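Local atomic coordinates of histone-lysine N-methyltransferase, H3 lysine-9 specific SUVH6 (Arabidopsis thaliana, PDB entry 6A5K), a protein that transfers methyl groups from S-adenosylmethionine to the H3K9 site of histone H3 and, through its SRA domain, probably recognises methylated non-CG DNA. Residues Ala258-Asp263 against Ile357-Ser362; Lys266-Thr271 against Val449-Asn454; Ile396-Tyr401 against Thr440-Ser445. The protein carries 1 engineered substitution. All blocks are in the same frame, centred on the assembly; numbering follows the deposited sequence.

In the fold
All three contacts are partly buried, and their chemistry changes with their place in the SET region. Interaction 1 joins neighbouring strands of a mixed sheet through backbone bonds, then runs out to a salt bridge between partly exposed side chains. Interaction 2 has no hydrogen bond between its segments: a pre-SET loop packs proline and phenylalanine on Arg-451 and Phe-452 of the cofactor pocket. Interaction 3 ties a loop to the end of strand 436-442 by two hydrogen bonds. Interactions 1 and 2 meet where Ala-258 packs on Pro-267 and Ile-357 on Phe-452. Interactions 2 and 3 share S-adenosylmethionine and are linked by Arg-451, which reaches Ala-443, and by Thr-271, paired with Ser-445.

Interaction 1. Residues Ala258-Asp263 against Ile357-Ser362; sequences AVNEID and IFKTKS
Val-259 faces Phe-358 in a short parallel ladder, and its own backbone groups carry the pairing. Val-259 N donates to Ile-357 O at 2.9 Å, while Val-259 O accepts from Lys-359 N at 3.0 Å. One residue thus binds the two that flank its opposite number, the signature of parallel strands. Both acceptors take a CA-H as well, Ile-357 O from Ala-258 and Val-259 O from Phe-358. Ala-258 also bonds through its backbone to Cys-243 and Lys-244, so strand 257-259 lies between strands 242-244 and 355-359 in the mixed sheet. On the face that Ala-258 and Ile-357 share, Ala-258 CB rests 3.6 Å from Ile-357 CG1.

Beyond the ladder a water replaces the direct bond, accepting from Glu-261 N and donating to Lys-359 O at 2.7 Å. Ile-262 packs CG1 against that same carbonyl. With CG anti to the backbone N (chi1 -173°), Asn-260 lies beside Lys-359, pointing the same way, its OD1 3.3 Å from Lys-359 CB. This oxygen closes an Asx turn by accepting Ile-262 N in the carbonyl plane, and it also takes Asp-263 N, tilted 33° from that plane. Asn-260 ND2 donates to Glu-265 O; its approach to Asp-263 OD1 is too short for the length to be trusted.

Lys-359 crosses Asp-263 at about a right angle, and its bent chain brings NZ to the syn lone pair of Asp-263 OD2 at 2.8 Å. Glu-265 OE1 is a second salt-bridge partner of the ammonium, and Glu-265 N bonds to Asp-263 OD1. Two carboxylates beside one amine would be expected to stabilise its charged form, so electrostatics continue the strand pairing where the backbone ladder ends.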
loop_
_atom_site.group_PDB
_atom_site.type_symbol
_atom_site.label_atom_id
_atom_site.label_comp_id
_atom_site.label_asym_id
_atom_site.label_seq_id
_atom_site.Cartn_x
_atom_site.Cartn_y
_atom_site.Cartn_z
ATOM N N ALA A 258 -17.014 -11.088 6.786
ATOM C CA ALA A 258 -17.464 -9.864 7.433
ATOM C C ALA A 258 -17.248 -9.950 8.942
ATOM O O ALA A 258 -17.649 -10.925 9.592
ATOM C CB ALA A 258 -18.919 -9.601 7.121
ATOM N N VAL A 259 -16.620 -8.918 9.490
ATOM C CA VAL A 259 -16.309 -8.870 10.911
ATOM C C VAL A 259 -16.926 -7.624 11.545
ATOM O O VAL A 259 -16.811 -6.520 11.016
ATOM C CB VAL A 259 -14.779 -8.878 11.149
ATOM C CG1 VAL A 259 -14.454 -8.682 12.628
ATOM C CG2 VAL A 259 -14.167 -10.169 10.627
ATOM N N ASN A 260 -17.600 -7.806 12.672
ATOM C CA ASN A 260 -18.167 -6.676 13.396
ATOM C C ASN A 260 -17.874 -6.817 14.886
ATOM O O ASN A 260 -18.437 -7.673 15.561
ATOM C CB ASN A 260 -19.676 -6.575 13.149
ATOM C CG ASN A 260 -20.292 -5.313 13.739
ATOM O OD1 ASN A 260 -19.694 -4.643 14.582
ATOM N ND2 ASN A 260 -21.503 -4.988 13.295
ATOM N N GLU A 261 -16.981 -5.978 15.388
ATOM C CA GLU A 261 -16.635 -5.997 16.803
ATOM C C GLU A 261 -17.144 -4.734 17.483
ATOM O O GLU A 261 -16.771 -4.430 18.615
ATOM C CB GLU A 261 -15.122 -6.134 16.980
ATOM C CG GLU A 261 -14.515 -7.257 16.155
ATOM C CD GLU A 261 -13.018 -7.383 16.349
ATOM O OE1 GLU A 261 -12.271 -7.204 15.364
ATOM O OE2 GLU A 261 -12.591 -7.666 17.490
ATOM N N ILE A 262 -18.008 -4.010 16.783
ATOM C CA ILE A 262 -18.507 -2.723 17.253
ATOM C C ILE A 262 -19.929 -2.833 17.793
ATOM O O ILE A 262 -20.235 -2.342 18.879
ATOM C CB ILE A 262 -18.485 -1.669 16.129
ATOM C CG1 ILE A 262 -17.066 -1.507 15.565
ATOM C CG2 ILE A 262 -19.031 -0.342 16.631
ATOM C CD1 ILE A 262 -16.016 -1.228 16.626
ATOM N N ASP A 263 -20.798 -3.475 17.020
ATOM C CA ASP A 263 -22.203 -3.622 17.389
ATOM C C ASP A 263 -22.750 -4.977 16.933
ATOM O O ASP A 263 -21.982 -5.907 16.679
ATOM C CB ASP A 263 -23.026 -2.470 16.800
ATOM C CG ASP A 263 -22.755 -2.252 15.321
ATOM O OD1 ASP A 263 -22.777 -3.238 14.556
ATOM O OD2 ASP A 263 -22.491 -1.094 14.927
ATOM N N ILE A 357 -14.786 -7.334 4.767
ATOM C CA ILE A 357 -15.439 -6.108 5.202
ATOM C C ILE A 357 -15.602 -6.134 6.714
ATOM O O ILE A 357 -15.670 -7.203 7.338
ATOM C CB ILE A 357 -16.811 -5.873 4.523
ATOM C CG1 ILE A 357 -17.852 -6.907 4.972
ATOM C CG2 ILE A 357 -16.660 -5.854 3.003
ATOM C CD1 ILE A 357 -19.268 -6.562 4.525
ATOM N N PHE A 358 -15.638 -4.948 7.309
ATOM C CA PHE A 358 -15.680 -4.858 8.757
ATOM C C PHE A 358 -16.425 -3.608 9.195
ATOM O O PHE A 358 -16.534 -2.643 8.441
ATOM C CB PHE A 358 -14.261 -4.861 9.340
ATOM C CG PHE A 358 -13.505 -3.581 9.103
ATOM C CD1 PHE A 358 -12.929 -3.317 7.867
ATOM C CD2 PHE A 358 -13.374 -2.641 10.117
ATOM C CE1 PHE A 358 -12.233 -2.130 7.648
ATOM C CE2 PHE A 358 -12.687 -1.462 9.905
ATOM C CZ PHE A 358 -12.119 -1.203 8.663
ATOM N N LYS A 359 -16.924 -3.620 10.424
ATOM C CA LYS A 359 -17.668 -2.472 10.920
ATOM C C LYS A 359 -16.764 -1.429 11.579
ATOM O O LYS A 359 -15.951 -1.747 12.454
ATOM C CB LYS A 359 -18.743 -2.920 11.912
ATOM C CG LYS A 359 -19.787 -1.855 12.204
ATOM C CD LYS A 359 -20.538 -1.470 10.945
ATOM C CE LYS A 359 -22.000 -1.157 11.235
ATOM N NZ LYS A 359 -22.177 -0.177 12.343
ATOM N N THR A 360 -16.913 -0.182 11.147
ATOM C CA THR A 360 -16.204 0.939 11.750
ATOM C C THR A 360 -17.129 1.590 12.761
ATOM O O THR A 360 -18.318 1.277 12.796
ATOM C CB THR A 360 -15.780 1.994 10.713
ATOM O OG1 THR A 360 -16.948 2.660 10.219
ATOM C CG2 THR A 360 -15.023 1.359 9.560
ATOM N N LYS A 361 -16.602 2.506 13.568
ATOM C CA LYS A 361 -17.441 3.185 14.549
ATOM C C LYS A 361 -18.296 4.306 13.944
ATOM O O LYS A 361 -19.423 4.531 14.385
ATOM C CB LYS A 361 -16.581 3.753 15.684
ATOM C CG LYS A 361 -15.760 2.708 16.426
ATOM C CD LYS A 361 -15.083 3.317 17.640
ATOM C CE LYS A 361 -13.645 2.863 17.754
ATOM N NZ LYS A 361 -12.911 3.057 16.471
ATOM N N SER A 362 -17.776 5.013 12.942
ATOM C CA SER A 362 -18.490 6.190 12.451
ATOM C C SER A 362 -18.794 6.203 10.948
ATOM O O SER A 362 -19.483 7.105 10.472
ATOM C CB SER A 362 -17.714 7.460 12.827
ATOM O OG SER A 362 -16.492 7.568 12.125
HETATM O O HOH W 1 -15.624 -4.258 13.511
#

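Interaction 2. Residues Lys266-Thr271 against Val449-Asn454; sequences KPPLFT and VGRFIN. With SAM (S-adenosylmethionine), chain F.
Pro-268 and Phe-452 are the closest backbone pair, yet their CA atoms stand 10.1 Å apart, so an irregular pre-SET loop and the 3-10 turn 449-452 meet through side chains alone. Phe-270 and Arg-451 slide past each other in opposite directions, bringing the guanidinium flat onto the ring with the planes at 6°. Arg-451 CZ lies over the ring face, 4.3 Å from the centroid of Phe-270, as a cation-pi contact, and Arg-451 CD adds a CH-pi contact at 3.8 Å from that centroid. The other face of the guanidinium meets Tyr-401 in a second cation-pi contact, which sandwiches the charge between two aromatic rings. A bend at chi3 (-66°) places NE, which donates to Ala-443 O; NH2 has a weak bond to Ala-444 O.

Asn-454, which is followed by His-455, opens the Asn-His-Ser-Cys motif of SET domains, one of the two sequences that build the family's pseudoknot around the cofactor. Here Asn-454 OD1 accepts the amino N of S-adenosylmethionine at 2.9 Å, and Glu-491 OE2 takes Asn-454 ND2. Arg-451 O lies 2.9 Å from the cofactor methyl carbon CE, consistent with the carbonyl-lined methyl sites of SET enzymes.

Phe-452 turns its edge toward the face of Phe-270 in an offset edge-to-face pair, planes at 71°, with Phe-452 CZ 3.6 Å from Phe-270 CE1. Pro-268 reaches the same rim tip to tip, its CG lying near the plane of the Phe-452 ring and 3.5 Å from CE2. Arg-451 CG sits over one face of Phe-452. Trp-365 touches both Pro-268 and Phe-452, joining this aromatic cluster to strand 365-369.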
loop_
_atom_site.group_PDB
_atom_site.type_symbol
_atom_site.label_atom_id
_atom_site.label_comp_id
_atom_site.label_asym_id
_atom_site.label_seq_id
_atom_site.Cartn_x
_atom_site.Cartn_y
_atom_site.Cartn_z
ATOM N N LYS A 266 -25.459 -6.843 11.083
ATOM C CA LYS A 266 -24.959 -7.776 10.078
ATOM C C LYS A 266 -24.800 -7.003 8.777
ATOM O O LYS A 266 -25.351 -5.910 8.653
ATOM C CB LYS A 266 -25.905 -8.971 9.917
ATOM C CG LYS A 266 -25.585 -10.141 10.844
ATOM C CD LYS A 266 -25.801 -9.766 12.302
ATOM C CE LYS A 266 -25.494 -10.921 13.238
ATOM N NZ LYS A 266 -25.773 -10.553 14.652
ATOM N N PRO A 267 -24.029 -7.544 7.813
ATOM C CA PRO A 267 -23.802 -6.798 6.565
ATOM C C PRO A 267 -25.094 -6.465 5.828
ATOM O O PRO A 267 -26.051 -7.234 5.903
ATOM C CB PRO A 267 -22.935 -7.749 5.737
ATOM C CG PRO A 267 -22.277 -8.627 6.741
ATOM C CD PRO A 267 -23.259 -8.801 7.848
ATOM N N PRO A 268 -25.121 -5.323 5.127
ATOM C CA PRO A 268 -26.342 -4.868 4.456
ATOM C C PRO A 268 -26.751 -5.764 3.298
ATOM O O PRO A 268 -25.950 -6.521 2.747
ATOM C CB PRO A 268 -25.968 -3.472 3.953
ATOM C CG PRO A 268 -24.491 -3.514 3.803
ATOM C CD PRO A 268 -24.001 -4.387 4.921
ATOM N N LEU A 269 -28.022 -5.662 2.938
ATOM C CA LEU A 269 -28.607 -6.498 1.910
ATOM C C LEU A 269 -28.242 -5.978 0.528
ATOM O O LEU A 269 -28.381 -4.785 0.259
ATOM C CB LEU A 269 -30.125 -6.544 2.092
ATOM C CG LEU A 269 -30.988 -7.312 1.103
ATOM C CD1 LEU A 269 -30.702 -8.793 1.231
ATOM C CD2 LEU A 269 -32.455 -7.025 1.387
ATOM N N PHE A 270 -27.754 -6.874 -0.326
ATOM C CA PHE A 270 -27.473 -6.572 -1.730
ATOM C C PHE A 270 -27.139 -7.863 -2.467
ATOM O O PHE A 270 -26.833 -8.875 -1.843
ATOM C CB PHE A 270 -26.320 -5.558 -1.874
ATOM C CG PHE A 270 -24.961 -6.134 -1.586
ATOM C CD1 PHE A 270 -24.542 -6.338 -0.280
ATOM C CD2 PHE A 270 -24.100 -6.467 -2.620
ATOM C CE1 PHE A 270 -23.295 -6.875 -0.012
ATOM C CE2 PHE A 270 -22.848 -7.001 -2.357
ATOM C CZ PHE A 270 -22.446 -7.201 -1.055
ATOM N N THR A 271 -27.190 -7.827 -3.793
ATOM C CA THR A 271 -26.825 -8.989 -4.599
ATOM C C THR A 271 -25.367 -8.907 -5.041
ATOM O O THR A 271 -24.982 -7.990 -5.769
ATOM C CB THR A 271 -27.731 -9.120 -5.838
ATOM O OG1 THR A 271 -29.103 -9.150 -5.424
ATOM C CG2 THR A 271 -27.412 -10.392 -6.618
ATOM N N VAL A 449 -17.357 -6.178 -3.694
ATOM C CA VAL A 449 -16.795 -5.652 -2.448
ATOM C C VAL A 449 -16.411 -4.166 -2.568
ATOM O O VAL A 449 -16.368 -3.434 -1.569
ATOM C CB VAL A 449 -15.565 -6.484 -2.012
ATOM C CG1 VAL A 449 -14.410 -6.322 -3.012
ATOM C CG2 VAL A 449 -15.119 -6.107 -0.592
ATOM N N GLY A 450 -16.160 -3.716 -3.793
ATOM C CA GLY A 450 -15.780 -2.336 -4.035
ATOM C C GLY A 450 -16.778 -1.327 -3.493
ATOM O O GLY A 450 -16.391 -0.212 -3.130
ATOM N N ARG A 451 -18.054 -1.716 -3.413
ATOM C CA ARG A 451 -19.095 -0.819 -2.919
ATOM C C ARG A 451 -18.860 -0.435 -1.451
ATOM O O ARG A 451 -19.437 0.524 -0.962
ATOM C CB ARG A 451 -20.495 -1.452 -3.075
ATOM C CG ARG A 451 -20.809 -2.524 -2.029
ATOM C CD ARG A 451 -21.985 -3.428 -2.429
ATOM N NE ARG A 451 -23.264 -2.720 -2.503
ATOM C CZ ARG A 451 -23.985 -2.359 -1.443
ATOM N NH1 ARG A 451 -23.541 -2.606 -0.218
ATOM N NH2 ARG A 451 -25.138 -1.725 -1.605
ATOM N N PHE A 452 -18.014 -1.180 -0.747
ATOM C CA PHE A 452 -17.843 -0.954 0.691
ATOM C C PHE A 452 -16.619 -0.112 1.044
ATOM O O PHE A 452 -16.423 0.231 2.210
ATOM C CB PHE A 452 -17.767 -2.291 1.432
ATOM C CG PHE A 452 -19.081 -3.003 1.535
ATOM C CD1 PHE A 452 -19.298 -4.190 0.853
ATOM C CD2 PHE A 452 -20.100 -2.490 2.323
ATOM C CE1 PHE A 452 -20.512 -4.854 0.951
ATOM C CE2 PHE A 452 -21.318 -3.149 2.429
ATOM C CZ PHE A 452 -21.523 -4.331 1.742
ATOM N N ILE A 453 -15.797 0.228 0.053
ATOM C CA ILE A 453 -14.590 1.028 0.318
ATOM C C ILE A 453 -14.963 2.478 0.646
ATOM O O ILE A 453 -15.636 3.155 -0.140
ATOM C CB ILE A 453 -13.610 1.007 -0.878
ATOM C CG1 ILE A 453 -13.220 -0.434 -1.223
ATOM C CG2 ILE A 453 -12.356 1.839 -0.570
ATOM C CD1 ILE A 453 -12.448 -0.557 -2.530
ATOM N N ASN A 454 -14.546 2.937 1.823
ATOM C CA ASN A 454 -14.898 4.271 2.301
ATOM C C ASN A 454 -14.011 5.373 1.728
ATOM O O ASN A 454 -12.991 5.103 1.114
ATOM C CB ASN A 454 -14.847 4.303 3.836
ATOM C CG ASN A 454 -16.050 3.618 4.468
ATOM O OD1 ASN A 454 -17.155 3.676 3.931
ATOM N ND2 ASN A 454 -15.839 2.963 5.605
HETATM N N SAM F . -19.735 2.657 4.723
HETATM C CA SAM F . -20.561 2.115 3.629
HETATM C C SAM F . -21.492 0.985 4.070
HETATM O O SAM F . -22.146 0.345 3.234
HETATM O OXT SAM F . -21.605 0.682 5.262
HETATM C CB SAM F . -19.678 1.636 2.477
HETATM C CG SAM F . -19.198 2.803 1.625
HETATM S SD SAM F . -20.633 3.500 0.774
HETATM C CE SAM F . -20.035 3.371 -0.906
HETATM C "C5'" SAM F . -20.471 5.283 0.964
HETATM C "C4'" SAM F . -21.089 5.741 2.270
HETATM O "O4'" SAM F . -20.231 5.407 3.352
HETATM C "C3'" SAM F . -21.257 7.249 2.298
HETATM O "O3'" SAM F . -22.508 7.632 1.776
HETATM C "C2'" SAM F . -21.156 7.531 3.774
HETATM O "O2'" SAM F . -22.400 7.225 4.362
HETATM C "C1'" SAM F . -20.169 6.490 4.255
HETATM N N9 SAM F . -18.802 7.054 4.245
HETATM C C8 SAM F . -17.743 6.659 3.472
HETATM N N7 SAM F . -16.670 7.439 3.769
HETATM C C5 SAM F . -17.040 8.339 4.711
HETATM C C6 SAM F . -16.360 9.358 5.369
HETATM N N6 SAM F . -15.076 9.611 5.107
HETATM N N1 SAM F . -17.031 10.131 6.291
HETATM C C2 SAM F . -18.359 9.883 6.578
HETATM N N3 SAM F . -19.029 8.862 5.930
HETATM C C4 SAM F . -18.380 8.100 5.020
#

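Interaction 3. Residues Ile396-Tyr401 against Thr440-Ser445; sequences IGNDEY and TIDAAS. With SAM (S-adenosylmethionine), chain F.
Tyr-401 meets Ala-443 and Ala-444 with its backbone and the root of its side chain. Ala-443 N donates to Tyr-401 O at 2.8 Å in a nearly straight bond, while Tyr-401 CB packs 3.9 Å from Ala-444 CB. The second grip is polar: Asn-398 ND2 gives a similarly straight bond to Asp-442 OD2 at 2.8 Å. Asp-442 OD2 lies in the amide plane of Asn-398, but the donor comes down on the carboxylate from above, 63° out of its plane, and the two side chains cross at about a right angle. Next to this pair, Asn-398 CB rests on Ala-444 CB at 3.6 Å.

The contact lies at one end of the three-stranded antiparallel sheet of the SET domain: 440-445 lies on its central strand, 436-442, between 385-388 and 402-406, and the loop 396-401 leads into 402-406; the backbone bond of Ile-441 to Phe-403 continues the pairing beside Tyr-401. From the loop 396-401 two side chains reach S-adenosylmethionine. Tyr-401 OH donates to the cofactor carboxylate oxygen O at 2.7 Å, and that oxygen lies in plane at the ring edge. Glu-400 OE2 accepts both ribose hydroxyls, O2' and O3', each at 2.8 Å, one oxygen thereby gripping the sugar twice.

Further out, an Asx turn fixes the carboxylate that Asn-398 binds. Asp-442 CG stands anti to the backbone N (chi1 -179°), and OD1 accepts Ala-444 N at 2.9 Å, leaving OD2 to the amide. Asn-398 ND2 donates also to Ala-392 O, at helix 389-394, and Tyr-382 OH makes a weak bond to Tyr-401 O.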
loop_
_atom_site.group_PDB
_atom_site.type_symbol
_atom_site.label_atom_id
_atom_site.label_comp_id
_atom_site.label_asym_id
_atom_site.label_seq_id
_atom_site.Cartn_x
_atom_site.Cartn_y
_atom_site.Cartn_z
ATOM N N ILE A 396 -34.035 5.605 -7.523
ATOM C CA ILE A 396 -34.189 5.839 -6.098
ATOM C C ILE A 396 -33.303 4.913 -5.271
ATOM O O ILE A 396 -33.149 3.733 -5.594
ATOM C CB ILE A 396 -35.667 5.656 -5.669
ATOM C CG1 ILE A 396 -36.525 6.795 -6.220
ATOM C CG2 ILE A 396 -35.802 5.593 -4.152
ATOM C CD1 ILE A 396 -37.214 6.477 -7.526
ATOM N N GLY A 397 -32.710 5.462 -4.214
ATOM C CA GLY A 397 -32.082 4.658 -3.183
ATOM C C GLY A 397 -30.665 4.205 -3.464
ATOM O O GLY A 397 -30.154 3.318 -2.781
ATOM N N ASN A 398 -30.013 4.812 -4.450
ATOM C CA ASN A 398 -28.702 4.322 -4.866
ATOM C C ASN A 398 -27.554 5.307 -4.667
ATOM O O ASN A 398 -26.410 5.006 -5.023
ATOM C CB ASN A 398 -28.748 3.894 -6.339
ATOM C CG ASN A 398 -29.003 5.059 -7.282
ATOM O OD1 ASN A 398 -29.326 6.165 -6.849
ATOM N ND2 ASN A 398 -28.865 4.812 -8.582
ATOM N N ASP A 399 -27.844 6.464 -4.082
ATOM C CA ASP A 399 -26.891 7.572 -4.102
ATOM C C ASP A 399 -25.597 7.257 -3.359
ATOM O O ASP A 399 -24.557 7.829 -3.670
ATOM C CB ASP A 399 -27.520 8.838 -3.514
ATOM C CG ASP A 399 -27.598 8.809 -1.998
ATOM O OD1 ASP A 399 -28.677 8.476 -1.468
ATOM O OD2 ASP A 399 -26.588 9.134 -1.336
ATOM N N GLU A 400 -25.656 6.353 -2.385
ATOM C CA GLU A 400 -24.470 6.049 -1.591
ATOM C C GLU A 400 -23.554 5.028 -2.259
ATOM O O GLU A 400 -22.471 4.754 -1.755
ATOM C CB GLU A 400 -24.866 5.563 -0.196
ATOM C CG GLU A 400 -25.402 6.670 0.695
ATOM C CD GLU A 400 -25.567 6.233 2.135
ATOM O OE1 GLU A 400 -26.393 5.334 2.397
ATOM O OE2 GLU A 400 -24.859 6.784 3.003
ATOM N N TYR A 401 -23.967 4.493 -3.404
ATOM C CA TYR A 401 -23.194 3.450 -4.070
ATOM C C TYR A 401 -22.986 3.730 -5.551
ATOM O O TYR A 401 -23.030 2.825 -6.381
ATOM C CB TYR A 401 -23.874 2.092 -3.866
ATOM C CG TYR A 401 -23.975 1.728 -2.406
ATOM C CD1 TYR A 401 -22.857 1.286 -1.702
ATOM C CD2 TYR A 401 -25.171 1.867 -1.714
ATOM C CE1 TYR A 401 -22.938 0.968 -0.359
ATOM C CE2 TYR A 401 -25.257 1.554 -0.370
ATOM C CZ TYR A 401 -24.136 1.105 0.300
ATOM O OH TYR A 401 -24.217 0.793 1.639
ATOM N N THR A 440 -21.870 6.149 -15.120
ATOM C CA THR A 440 -21.735 5.928 -13.684
ATOM C C THR A 440 -21.949 4.448 -13.390
ATOM O O THR A 440 -22.732 3.782 -14.074
ATOM C CB THR A 440 -22.757 6.790 -12.892
ATOM O OG1 THR A 440 -22.417 8.175 -13.025
ATOM C CG2 THR A 440 -22.801 6.417 -11.399
ATOM N N ILE A 441 -21.242 3.923 -12.397
ATOM C CA ILE A 441 -21.463 2.554 -11.957
ATOM C C ILE A 441 -22.329 2.559 -10.702
ATOM O O ILE A 441 -21.970 3.168 -9.692
ATOM C CB ILE A 441 -20.136 1.817 -11.666
ATOM C CG1 ILE A 441 -19.206 1.869 -12.879
ATOM C CG2 ILE A 441 -20.411 0.375 -11.292
ATOM C CD1 ILE A 441 -17.749 1.661 -12.527
ATOM N N ASP A 442 -23.480 1.896 -10.785
ATOM C CA ASP A 442 -24.426 1.807 -9.682
ATOM C C ASP A 442 -24.263 0.457 -9.000
ATOM O O ASP A 442 -24.632 -0.573 -9.561
ATOM C CB ASP A 442 -25.860 1.993 -10.195
ATOM C CG ASP A 442 -26.912 1.943 -9.084
ATOM O OD1 ASP A 442 -26.585 1.601 -7.931
ATOM O OD2 ASP A 442 -28.089 2.246 -9.375
ATOM N N ALA A 443 -23.720 0.462 -7.785
ATOM C CA ALA A 443 -23.503 -0.778 -7.045
ATOM C C ALA A 443 -24.464 -0.943 -5.864
ATOM O O ALA A 443 -24.197 -1.728 -4.952
ATOM C CB ALA A 443 -22.051 -0.846 -6.554
ATOM N N ALA A 444 -25.575 -0.210 -5.876
ATOM C CA ALA A 444 -26.496 -0.218 -4.737
ATOM C C ALA A 444 -27.240 -1.535 -4.610
ATOM O O ALA A 444 -27.325 -2.103 -3.520
ATOM C CB ALA A 444 -27.491 0.922 -4.842
ATOM N N SER A 445 -27.783 -2.011 -5.725
ATOM C CA SER A 445 -28.564 -3.245 -5.739
ATOM C C SER A 445 -27.684 -4.445 -6.048
ATOM O O SER A 445 -27.784 -5.494 -5.402
ATOM C CB SER A 445 -29.691 -3.160 -6.770
ATOM O OG SER A 445 -30.675 -2.217 -6.385
HETATM N N SAM F . -19.735 2.657 4.723
HETATM C CA SAM F . -20.561 2.115 3.629
HETATM C C SAM F . -21.492 0.985 4.070
HETATM O O SAM F . -22.146 0.345 3.234
HETATM O OXT SAM F . -21.605 0.682 5.262
HETATM C CB SAM F . -19.678 1.636 2.477
HETATM C CG SAM F . -19.198 2.803 1.625
HETATM S SD SAM F . -20.633 3.500 0.774
HETATM C CE SAM F . -20.035 3.371 -0.906
HETATM C "C5'" SAM F . -20.471 5.283 0.964
HETATM C "C4'" SAM F . -21.089 5.741 2.270
HETATM O "O4'" SAM F . -20.231 5.407 3.352
HETATM C "C3'" SAM F . -21.257 7.249 2.298
HETATM O "O3'" SAM F . -22.508 7.632 1.776
HETATM C "C2'" SAM F . -21.156 7.531 3.774
HETATM O "O2'" SAM F . -22.400 7.225 4.362
HETATM C "C1'" SAM F . -20.169 6.490 4.255
HETATM N N9 SAM F . -18.802 7.054 4.245
HETATM C C8 SAM F . -17.743 6.659 3.472
HETATM N N7 SAM F . -16.670 7.439 3.769
HETATM C C5 SAM F . -17.040 8.339 4.711
HETATM C C6 SAM F . -16.360 9.358 5.369
HETATM N N6 SAM F . -15.076 9.611 5.107
HETATM N N1 SAM F . -17.031 10.131 6.291
HETATM C C2 SAM F . -18.359 9.883 6.578
HETATM N N3 SAM F . -19.029 8.862 5.930
HETATM C C4 SAM F . -18.380 8.100 5.020
#